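Local coordinates for restriction endonuclease EcoP15I, restriction subunit (Escherichia coli, PDB 4ZCF) that cleaves DNA downstream of one of two inversely oriented CAGCAG sites, working with the modification subunit and using an ATP-driven helicase-like motor, at the adenosine monophosphate site, the interface of chains B and A and a contact of chain B with DNA. Residues are numbered along the deposited sequence; one frame, centred on the assembly and turned at random. Chains: chain A, Restriction endonuclease EcoP15I, restriction subunit; chain B, Restriction endonuclease EcoP15I, modification subunit.

The three contacts fall on separate parts of a complex that holds one restriction subunit and two modification subunits, and they share no residue. Contact 1, the nucleotide cleft, belongs to chain A alone. Contact 2 joins chain B to chain A. Contact 3 lies on chain B at the DNA. Between the centres of their C-alpha atoms, contact 1 is about 40 Å from contact 2 and 60 Å from contact 3, and contacts 2 and 3 are about 84 Å apart. Chain B thus reads bases with one region and holds the restriction subunit with a distant one, so coupling between recognition and motor would probably have to be transmitted over distance, through protein or DNA.

Contact 1: the adenosine monophosphate site. Residues chain A 14, 89-92, 119, 122-123, 126, 226-227, 509, 537. With AMP (adenosine monophosphate), chain C.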
loop_
_atom_site.group_PDB
_atom_site.type_symbol
_atom_site.label_atom_id
_atom_site.label_comp_id
_atom_site.label_asym_id
_atom_site.label_seq_id
_atom_site.Cartn_x
_atom_site.Cartn_y
_atom_site.Cartn_z
ATOM N N GLN A 14 -12.722 -33.120 -19.834
ATOM C CA GLN A 14 -12.655 -31.682 -19.557
ATOM C C GLN A 14 -13.213 -30.852 -20.716
ATOM O O GLN A 14 -14.106 -30.035 -20.482
ATOM C CB GLN A 14 -11.243 -31.240 -19.166
ATOM C CG GLN A 14 -10.930 -31.555 -17.703
ATOM C CD GLN A 14 -9.490 -31.376 -17.289
ATOM O OE1 GLN A 14 -9.151 -31.558 -16.123
ATOM N NE2 GLN A 14 -8.599 -31.038 -18.211
ATOM N N GLY A 89 -10.676 -32.303 -12.386
ATOM C CA GLY A 89 -10.263 -30.992 -12.877
ATOM C C GLY A 89 -11.378 -30.004 -13.185
ATOM O O GLY A 89 -11.376 -29.410 -14.272
ATOM N N LYS A 90 -12.335 -29.805 -12.234
ATOM C CA LYS A 90 -13.447 -28.862 -12.445
ATOM C C LYS A 90 -12.987 -27.390 -12.482
ATOM O O LYS A 90 -13.592 -26.575 -13.189
ATOM C CB LYS A 90 -14.620 -29.086 -11.464
ATOM C CG LYS A 90 -14.312 -28.859 -9.981
ATOM C CD LYS A 90 -15.522 -28.342 -9.229
ATOM C CE LYS A 90 -15.315 -28.370 -7.734
ATOM N NZ LYS A 90 -15.738 -29.674 -7.138
ATOM N N THR A 91 -11.899 -27.075 -11.738
ATOM C CA THR A 91 -11.268 -25.764 -11.648
ATOM C C THR A 91 -10.688 -25.401 -13.007
ATOM O O THR A 91 -11.040 -24.355 -13.542
ATOM C CB THR A 91 -10.250 -25.743 -10.491
ATOM O OG1 THR A 91 -10.866 -26.273 -9.321
ATOM C CG2 THR A 91 -9.729 -24.354 -10.189
ATOM N N TYR A 92 -9.836 -26.273 -13.586
ATOM C CA TYR A 92 -9.282 -26.065 -14.927
ATOM C C TYR A 92 -10.406 -25.812 -15.965
ATOM O O TYR A 92 -10.274 -24.902 -16.790
ATOM C CB TYR A 92 -8.418 -27.256 -15.366
ATOM C CG TYR A 92 -7.957 -27.145 -16.806
ATOM C CD1 TYR A 92 -6.853 -26.373 -17.148
ATOM C CD2 TYR A 92 -8.647 -27.787 -17.832
ATOM C CE1 TYR A 92 -6.445 -26.245 -18.475
ATOM C CE2 TYR A 92 -8.252 -27.661 -19.160
ATOM C CZ TYR A 92 -7.152 -26.886 -19.480
ATOM O OH TYR A 92 -6.784 -26.743 -20.797
ATOM N N ILE A 119 -10.183 -23.338 -0.340
ATOM C CA ILE A 119 -10.550 -23.337 -1.751
ATOM C C ILE A 119 -10.120 -21.968 -2.335
ATOM O O ILE A 119 -9.588 -21.935 -3.440
ATOM C CB ILE A 119 -12.059 -23.671 -1.981
ATOM C CG1 ILE A 119 -12.411 -25.092 -1.474
ATOM C CG2 ILE A 119 -12.455 -23.502 -3.457
ATOM C CD1 ILE A 119 -13.984 -25.417 -1.415
ATOM N N GLY A 122 -6.292 -22.201 -2.725
ATOM C CA GLY A 122 -6.007 -23.151 -3.796
ATOM C C GLY A 122 -6.395 -22.648 -5.173
ATOM O O GLY A 122 -5.663 -22.876 -6.136
ATOM N N THR A 123 -7.548 -21.956 -5.283
ATOM C CA THR A 123 -8.041 -21.369 -6.547
ATOM C C THR A 123 -7.094 -20.247 -7.005
ATOM O O THR A 123 -6.703 -20.218 -8.166
ATOM C CB THR A 123 -9.525 -20.911 -6.407
ATOM O OG1 THR A 123 -10.330 -22.042 -6.060
ATOM C CG2 THR A 123 -10.075 -20.272 -7.667
ATOM N N PHE A 126 -3.465 -21.555 -8.149
ATOM C CA PHE A 126 -3.604 -22.085 -9.503
ATOM C C PHE A 126 -3.700 -20.971 -10.547
ATOM O O PHE A 126 -2.991 -21.028 -11.545
ATOM C CB PHE A 126 -4.836 -23.006 -9.568
ATOM C CG PHE A 126 -4.977 -23.847 -10.821
ATOM C CD1 PHE A 126 -3.864 -24.441 -11.413
ATOM C CD2 PHE A 126 -6.232 -24.106 -11.366
ATOM C CE1 PHE A 126 -3.998 -25.221 -12.558
ATOM C CE2 PHE A 126 -6.369 -24.907 -12.499
ATOM C CZ PHE A 126 -5.252 -25.451 -13.092
ATOM N N ASP A 226 -18.300 -22.476 -7.072
ATOM C CA ASP A 226 -17.488 -23.633 -6.712
ATOM C C ASP A 226 -18.157 -24.304 -5.515
ATOM O O ASP A 226 -18.381 -23.647 -4.493
ATOM C CB ASP A 226 -16.064 -23.170 -6.349
ATOM C CG ASP A 226 -14.981 -24.212 -6.532
ATOM O OD1 ASP A 226 -15.043 -25.252 -5.861
ATOM O OD2 ASP A 226 -14.028 -23.945 -7.289
ATOM N N GLU A 227 -18.480 -25.608 -5.645
ATOM C CA GLU A 227 -19.191 -26.440 -4.644
ATOM C C GLU A 227 -20.566 -25.789 -4.354
ATOM O O GLU A 227 -20.694 -25.065 -3.368
ATOM C CB GLU A 227 -18.359 -26.696 -3.357
ATOM C CG GLU A 227 -16.864 -26.928 -3.564
ATOM C CD GLU A 227 -16.390 -28.277 -4.077
ATOM O OE1 GLU A 227 -17.181 -29.001 -4.725
ATOM O OE2 GLU A 227 -15.195 -28.588 -3.862
ATOM N N ASP A 509 -4.311 -31.589 -2.000
ATOM C CA ASP A 509 -4.754 -32.254 -3.181
ATOM C C ASP A 509 -3.572 -32.526 -4.065
ATOM O O ASP A 509 -3.447 -31.969 -5.132
ATOM C CB ASP A 509 -5.780 -31.390 -3.897
ATOM C CG ASP A 509 -6.465 -32.110 -5.015
ATOM O OD1 ASP A 509 -6.238 -33.306 -5.182
ATOM O OD2 ASP A 509 -7.235 -31.487 -5.741
ATOM N N ARG A 537 -6.117 -37.946 -7.456
ATOM C CA ARG A 537 -5.517 -37.429 -8.681
ATOM C C ARG A 537 -4.366 -38.277 -9.209
ATOM O O ARG A 537 -3.617 -38.869 -8.434
ATOM C CB ARG A 537 -5.109 -35.964 -8.504
ATOM C CG ARG A 537 -6.240 -34.965 -8.782
ATOM C CD ARG A 537 -5.873 -33.534 -8.392
ATOM N NE ARG A 537 -4.571 -33.113 -8.925
ATOM C CZ ARG A 537 -3.903 -32.030 -8.534
ATOM N NH1 ARG A 537 -4.408 -31.229 -7.603
ATOM N NH2 ARG A 537 -2.726 -31.737 -9.075
HETATM P P AMP C . -11.301 -26.515 -5.978
HETATM O O1P AMP C . -12.166 -26.684 -4.786
HETATM O O2P AMP C . -12.042 -27.233 -7.045
HETATM O O3P AMP C . -11.450 -25.085 -6.348
HETATM O "O5'" AMP C . -9.783 -26.951 -5.756
HETATM C "C5'" AMP C . -9.190 -27.934 -6.586
HETATM C "C4'" AMP C . -7.739 -27.658 -6.824
HETATM O "O4'" AMP C . -7.165 -28.671 -7.695
HETATM C "C3'" AMP C . -7.563 -26.363 -7.539
HETATM O "O3'" AMP C . -7.369 -25.326 -6.577
HETATM C "C2'" AMP C . -6.409 -26.548 -8.438
HETATM O "O2'" AMP C . -5.194 -26.132 -7.797
HETATM C "C1'" AMP C . -6.324 -28.019 -8.690
HETATM N N9 AMP C . -6.662 -28.402 -10.002
HETATM C C8 AMP C . -7.881 -28.295 -10.493
HETATM N N7 AMP C . -7.906 -28.783 -11.764
HETATM C C5 AMP C . -6.548 -29.276 -12.032
HETATM C C6 AMP C . -5.838 -29.900 -13.096
HETATM N N6 AMP C . -6.485 -30.205 -14.321
HETATM N N1 AMP C . -4.524 -30.195 -12.922
HETATM C C2 AMP C . -3.882 -29.913 -11.797
HETATM N N3 AMP C . -4.479 -29.330 -10.761
HETATM C C4 AMP C . -5.789 -28.990 -10.805
#
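AMP lies in a cleft between helices 90-105 and 117-128 and an opposite wall of A:Asp509 and A:Arg537; the protein hides 377 of its 487 Å². The ligand is poorly ordered, so finer contacts deserve caution. A:Phe126 (chi1 -169°) stacks on one adenine face, its centroid 4.6 Å from that of the AMP imidazole ring. On the other, the tilted A:Arg537 guanidinium caps the N3/C2 rim, its edge meeting A:Asp509 OD2 in a weak salt bridge. A:Gly89 CA and A:Thr91 CB line the N7/C8 edge. Enclosure is incomplete: contacts thin out around N1/C2, perhaps the more open rim, whereas A:Gln14 OE1 and A:Tyr92 CB approach N6. Along the ribose, AMP O3' bonds weakly to A:Gly122 O (3.0 Å), and A:Asp509 OD2 nears O4'. A:Thr91 OG1 hydrogen-bonds AMP O2P at 2.7 Å, while A:Ile119 CG2 closes the phosphate side. A:Asp226 OD2 stands 3.0 Å from AMP O3P, probably repulsive unless a proton or cation intervenes. The Walker A lysine A:Lys90 instead bridges through NZ to A:Glu227 OE1 at 2.9 Å. In the helicase-like fold, the P-loop (GTGKT) runs into helix 90-105, which A:Lys90 and A:Thr91 begin; the Walker B DE pair ends strand 222-226, and A:Arg537 closes the motif VI-like GRGLR.

Contact 2: the interface of chains B and A. Residues chain B 523-524, 530-532; chain A 745, 749, 760-761, 764.
Two helices of the restriction subunit, 745-756 and 760-769, form a surface that receives a loop segment of the modification subunit, part of the Res-Mod interface. B:Phe532 is its main apolar plug. Its CG stands anti to the carbonyl carbon (chi1 -51°), which sends the ring across the start of helix 760-769. B:Phe532 CB rests on A:Gly761 CA at 3.6 Å, where the absence of a side chain allows the close approach. One face of the B:Phe532 ring takes A:His760 CB, 3.7 Å above the plane and toward the rim; the opposite face carries B:Phe531 CD2 over its centre, so the ring is clasped between its own chain and the partner. The CD1/CE1 edge of B:Phe532 points at the face of the A:His764 imidazole, planes at 69°, and B:Phe532 CE1 also meets A:His764 CB at 3.7 Å. Farther along the rim, A:Leu749 CD1 approaches obliquely and also packs on the face of A:Tyr745. A hydrogen bond of undecided direction between A:His764 ND1 and A:Tyr745 OH, 3.1 Å long, would help fix the rotation of the imidazole (chi1 172°). B:Glu523, modelled without its carboxylate, lays CB against A:Tyr745 CD2 at 3.6 Å; B:Leu524 and B:Thr530 are also incomplete. As far as modelled, no polar atoms bond across this patch, and it helps hold the modification subunit to the restriction subunit by shape and apolar packing.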
loop_
_atom_site.group_PDB
_atom_site.type_symbol
_atom_site.label_atom_id
_atom_site.label_comp_id
_atom_site.label_asym_id
_atom_site.label_seq_id
_atom_site.Cartn_x
_atom_site.Cartn_y
_atom_site.Cartn_z
ATOM N N GLU B 523 -5.564 -6.330 -45.378
ATOM C CA GLU B 523 -6.053 -7.599 -45.926
ATOM C C GLU B 523 -6.664 -7.344 -47.323
ATOM O O GLU B 523 -7.564 -6.503 -47.460
ATOM C CB GLU B 523 -7.093 -8.209 -44.994
ATOM N N LEU B 524 -6.142 -8.046 -48.356
ATOM C CA LEU B 524 -6.580 -7.913 -49.752
ATOM C C LEU B 524 -7.597 -8.989 -50.121
ATOM O O LEU B 524 -8.294 -8.858 -51.121
ATOM C CB LEU B 524 -5.380 -7.972 -50.688
ATOM N N THR B 530 -0.194 -10.563 -50.604
ATOM C CA THR B 530 1.212 -10.167 -50.449
ATOM C C THR B 530 1.544 -9.518 -49.083
ATOM O O THR B 530 2.698 -9.135 -48.856
ATOM C CB THR B 530 1.638 -9.255 -51.598
ATOM N N PHE B 531 0.540 -9.414 -48.176
ATOM C CA PHE B 531 0.676 -8.851 -46.823
ATOM C C PHE B 531 1.726 -9.625 -46.003
ATOM O O PHE B 531 2.565 -9.019 -45.333
ATOM C CB PHE B 531 -0.680 -8.829 -46.103
ATOM C CG PHE B 531 -0.655 -8.201 -44.730
ATOM C CD1 PHE B 531 -0.699 -6.819 -44.577
ATOM C CD2 PHE B 531 -0.617 -8.991 -43.586
ATOM C CE1 PHE B 531 -0.697 -6.241 -43.306
ATOM C CE2 PHE B 531 -0.619 -8.411 -42.317
ATOM C CZ PHE B 531 -0.658 -7.039 -42.186
ATOM N N PHE B 532 1.659 -10.953 -46.063
ATOM C CA PHE B 532 2.613 -11.824 -45.419
ATOM C C PHE B 532 3.555 -12.201 -46.547
ATOM O O PHE B 532 3.195 -12.953 -47.462
ATOM C CB PHE B 532 1.935 -13.056 -44.807
ATOM C CG PHE B 532 0.744 -12.781 -43.917
ATOM C CD1 PHE B 532 -0.541 -12.702 -44.450
ATOM C CD2 PHE B 532 0.897 -12.657 -42.542
ATOM C CE1 PHE B 532 -1.644 -12.474 -43.626
ATOM C CE2 PHE B 532 -0.211 -12.442 -41.715
ATOM C CZ PHE B 532 -1.472 -12.346 -42.263
ATOM N N TYR A 745 -10.291 -10.533 -38.770
ATOM C CA TYR A 745 -9.761 -11.488 -39.756
ATOM C C TYR A 745 -8.319 -11.882 -39.344
ATOM O O TYR A 745 -7.934 -13.041 -39.518
ATOM C CB TYR A 745 -9.836 -10.909 -41.183
ATOM C CG TYR A 745 -9.134 -11.702 -42.268
ATOM C CD1 TYR A 745 -9.427 -13.050 -42.481
ATOM C CD2 TYR A 745 -8.247 -11.085 -43.143
ATOM C CE1 TYR A 745 -8.793 -13.780 -43.492
ATOM C CE2 TYR A 745 -7.622 -11.798 -44.171
ATOM C CZ TYR A 745 -7.906 -13.144 -44.350
ATOM O OH TYR A 745 -7.254 -13.847 -45.341
ATOM N N LEU A 749 -7.076 -15.875 -38.698
ATOM C CA LEU A 749 -5.877 -16.486 -39.305
ATOM C C LEU A 749 -4.835 -16.960 -38.276
ATOM O O LEU A 749 -4.151 -17.961 -38.512
ATOM C CB LEU A 749 -5.198 -15.514 -40.284
ATOM C CG LEU A 749 -5.923 -15.211 -41.592
ATOM C CD1 LEU A 749 -5.251 -14.073 -42.305
ATOM C CD2 LEU A 749 -5.983 -16.442 -42.507
ATOM N N HIS A 760 0.495 -18.515 -42.362
ATOM C CA HIS A 760 -0.418 -17.370 -42.372
ATOM C C HIS A 760 -0.571 -16.845 -43.791
ATOM O O HIS A 760 -1.686 -16.546 -44.192
ATOM C CB HIS A 760 0.106 -16.235 -41.473
ATOM C CG HIS A 760 -0.164 -16.421 -40.020
ATOM N ND1 HIS A 760 0.667 -17.191 -39.222
ATOM C CD2 HIS A 760 -1.135 -15.884 -39.247
ATOM C CE1 HIS A 760 0.159 -17.125 -38.000
ATOM N NE2 HIS A 760 -0.926 -16.349 -37.965
ATOM N N GLY A 761 0.549 -16.743 -44.522
ATOM C CA GLY A 761 0.606 -16.248 -45.892
ATOM C C GLY A 761 -0.082 -17.120 -46.920
ATOM O O GLY A 761 -0.682 -16.601 -47.861
ATOM N N HIS A 764 -3.928 -16.918 -46.260
ATOM C CA HIS A 764 -4.351 -15.615 -46.749
ATOM C C HIS A 764 -4.406 -15.591 -48.292
ATOM O O HIS A 764 -5.316 -14.995 -48.859
ATOM C CB HIS A 764 -3.403 -14.543 -46.196
ATOM C CG HIS A 764 -3.616 -13.183 -46.764
ATOM N ND1 HIS A 764 -4.749 -12.444 -46.466
ATOM C CD2 HIS A 764 -2.818 -12.459 -47.580
ATOM C CE1 HIS A 764 -4.615 -11.305 -47.122
ATOM N NE2 HIS A 764 -3.465 -11.266 -47.805
#

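Contact 3: a contact of chain B with DNA. Residues chain B 305, 307, 319, 373. With nucleotides of chain E; nucleotides of chain D.
The guanidinium of B:Arg305 lies nearly in the plane of the DG18 base of chain D, which it meets edge to edge, with base atom C8 at the rim of the group. Its chain runs extended from CG to NE, bringing the two terminal nitrogens end-on to the Hoogsteen edge in the major groove. B:Arg305 NH1 donates to DG18 O6 at 2.6 Å, nearly straight at 175°. B:Arg305 NH2 donates to DG18 N7 at 2.8 Å, completing a paired grip that is the classic signature for guanine. The pairing partner is read as well: DC4 of chain E donates its exocyclic N4 to B:Gln319 OE1 at 2.7 Å. That N4 lies in the carbonyl plane of B:Gln319, with a C=O...N angle of 159°, and also pairs with O6 of DG18. Both bases of this G-C pair are thus recognised by the modification subunit. The amide of B:Gln319 also lies over the edge of DA3 of chain E, B:Gln319 NE2 being 3.5 Å from DA3 C8. On the backbone, B:Lys373 bends at chi2 (70°) and chi4 to curl along the phosphates. The B:Lys373 ammonium NZ completes the patch with a salt bridge to phosphate oxygen OP2 of DC4 at 3.0 Å.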
loop_
_atom_site.group_PDB
_atom_site.type_symbol
_atom_site.label_atom_id
_atom_site.label_comp_id
_atom_site.label_asym_id
_atom_site.label_seq_id
_atom_site.Cartn_x
_atom_site.Cartn_y
_atom_site.Cartn_z
ATOM N N ARG B 305 23.606 3.311 27.929
ATOM C CA ARG B 305 23.199 2.956 29.295
ATOM C C ARG B 305 23.440 1.444 29.575
ATOM O O ARG B 305 22.846 0.864 30.484
ATOM C CB ARG B 305 21.753 3.386 29.572
ATOM C CG ARG B 305 21.570 4.886 29.622
ATOM C CD ARG B 305 20.166 5.261 30.132
ATOM N NE ARG B 305 19.828 6.647 29.776
ATOM C CZ ARG B 305 18.786 7.331 30.241
ATOM N NH1 ARG B 305 17.978 6.791 31.142
ATOM N NH2 ARG B 305 18.544 8.560 29.807
ATOM N N LYS B 307 25.828 -0.063 31.028
ATOM C CA LYS B 307 26.849 0.162 32.053
ATOM C C LYS B 307 27.333 -1.084 32.755
ATOM O O LYS B 307 28.472 -1.081 33.247
ATOM C CB LYS B 307 26.358 1.196 33.102
ATOM C CG LYS B 307 25.134 0.781 33.938
ATOM C CD LYS B 307 24.953 1.669 35.172
ATOM C CE LYS B 307 23.524 2.142 35.336
ATOM N NZ LYS B 307 22.984 1.914 36.708
ATOM N N GLN B 319 14.607 -0.439 32.846
ATOM C CA GLN B 319 13.620 0.233 33.689
ATOM C C GLN B 319 12.342 0.335 32.904
ATOM O O GLN B 319 11.744 1.410 32.790
ATOM C CB GLN B 319 14.172 1.611 34.083
ATOM C CG GLN B 319 15.571 1.470 34.704
ATOM C CD GLN B 319 16.331 2.739 34.897
ATOM O OE1 GLN B 319 16.079 3.798 34.273
ATOM N NE2 GLN B 319 17.298 2.637 35.783
ATOM N N LYS B 373 13.186 0.157 45.721
ATOM C CA LYS B 373 13.613 0.304 44.326
ATOM C C LYS B 373 12.700 -0.536 43.381
ATOM O O LYS B 373 12.498 -1.731 43.624
ATOM C CB LYS B 373 15.102 -0.124 44.210
ATOM C CG LYS B 373 15.727 -0.196 42.813
ATOM C CD LYS B 373 15.937 1.165 42.161
ATOM C CE LYS B 373 16.350 1.024 40.712
ATOM N NZ LYS B 373 15.266 0.473 39.827
ATOM P P DT E 2 25.400 5.430 37.989
ATOM O OP1 DT E 2 26.253 4.366 38.553
ATOM O OP2 DT E 2 25.040 5.439 36.545
ATOM O "O5'" DT E 2 24.006 5.403 38.762
ATOM C "C5'" DT E 2 23.882 5.319 40.184
ATOM C "C4'" DT E 2 22.444 5.606 40.592
ATOM O "O4'" DT E 2 22.003 6.861 40.023
ATOM C "C3'" DT E 2 21.417 4.570 40.154
ATOM O "O3'" DT E 2 20.600 4.235 41.268
ATOM C "C2'" DT E 2 20.658 5.235 39.012
ATOM C "C1'" DT E 2 20.739 6.708 39.399
ATOM N N1 DT E 2 20.742 7.675 38.263
ATOM C C2 DT E 2 20.013 8.853 38.300
ATOM O O2 DT E 2 19.218 9.146 39.173
ATOM N N3 DT E 2 20.207 9.673 37.208
ATOM C C4 DT E 2 21.056 9.475 36.130
ATOM O O4 DT E 2 21.118 10.342 35.255
ATOM C C5 DT E 2 21.812 8.238 36.177
ATOM C C7 DT E 2 22.777 7.806 35.111
ATOM C C6 DT E 2 21.623 7.428 37.222
ATOM P P DA E 3 19.406 3.169 41.254
ATOM O OP1 DA E 3 19.057 2.729 42.619
ATOM O OP2 DA E 3 19.733 2.136 40.243
ATOM O "O5'" DA E 3 18.218 4.093 40.707
ATOM C "C5'" DA E 3 17.750 5.192 41.450
ATOM C "C4'" DA E 3 16.518 5.774 40.805
ATOM O "O4'" DA E 3 16.880 6.624 39.697
ATOM C "C3'" DA E 3 15.553 4.737 40.253
ATOM O "O3'" DA E 3 14.297 4.882 40.886
ATOM C "C2'" DA E 3 15.497 4.979 38.743
ATOM C "C1'" DA E 3 16.009 6.401 38.609
ATOM N N9 DA E 3 16.815 6.607 37.413
ATOM C C8 DA E 3 17.874 5.865 36.939
ATOM N N7 DA E 3 18.435 6.365 35.858
ATOM C C5 DA E 3 17.712 7.523 35.646
ATOM C C6 DA E 3 17.806 8.530 34.685
ATOM N N6 DA E 3 18.721 8.523 33.704
ATOM N N1 DA E 3 16.894 9.534 34.754
ATOM C C2 DA E 3 15.959 9.550 35.718
ATOM N N3 DA E 3 15.808 8.668 36.696
ATOM C C4 DA E 3 16.716 7.687 36.591
ATOM P P DC E 4 13.129 3.789 40.836
ATOM O OP1 DC E 4 12.975 3.296 42.225
ATOM O OP2 DC E 4 13.417 2.813 39.761
ATOM O "O5'" DC E 4 11.869 4.702 40.433
ATOM C "C5'" DC E 4 11.898 6.078 40.740
ATOM C "C4'" DC E 4 11.017 6.945 39.864
ATOM O "O4'" DC E 4 11.746 7.471 38.730
ATOM C "C3'" DC E 4 9.709 6.379 39.337
ATOM O "O3'" DC E 4 8.651 7.349 39.530
ATOM C "C2'" DC E 4 10.044 6.120 37.867
ATOM C "C1'" DC E 4 11.025 7.236 37.528
ATOM N N1 DC E 4 12.049 6.912 36.467
ATOM C C2 DC E 4 12.451 7.894 35.550
ATOM O O2 DC E 4 11.871 8.980 35.523
ATOM N N3 DC E 4 13.419 7.590 34.644
ATOM C C4 DC E 4 13.972 6.372 34.604
ATOM N N4 DC E 4 14.903 6.121 33.676
ATOM C C5 DC E 4 13.626 5.375 35.563
ATOM C C6 DC E 4 12.675 5.688 36.453
ATOM P P DG D 18 16.744 12.284 25.547
ATOM O OP1 DG D 18 16.354 12.591 24.154
ATOM O OP2 DG D 18 18.126 12.333 26.065
ATOM O "O5'" DG D 18 15.918 13.269 26.491
ATOM C "C5'" DG D 18 14.603 13.739 26.247
ATOM C "C4'" DG D 18 14.055 14.334 27.527
ATOM O "O4'" DG D 18 13.882 13.291 28.533
ATOM C "C3'" DG D 18 14.959 15.359 28.165
ATOM O "O3'" DG D 18 14.122 16.483 28.499
ATOM C "C2'" DG D 18 15.608 14.639 29.366
ATOM C "C1'" DG D 18 14.598 13.547 29.729
ATOM N N9 DG D 18 15.137 12.245 30.120
ATOM C C8 DG D 18 16.159 11.571 29.505
ATOM N N7 DG D 18 16.403 10.382 29.990
ATOM C C5 DG D 18 15.457 10.241 30.983
ATOM C C6 DG D 18 15.245 9.148 31.864
ATOM O O6 DG D 18 15.883 8.069 31.938
ATOM N N1 DG D 18 14.185 9.405 32.737
ATOM C C2 DG D 18 13.440 10.563 32.771
ATOM N N2 DG D 18 12.462 10.614 33.680
ATOM N N3 DG D 18 13.627 11.581 31.939
ATOM C C4 DG D 18 14.662 11.367 31.075
#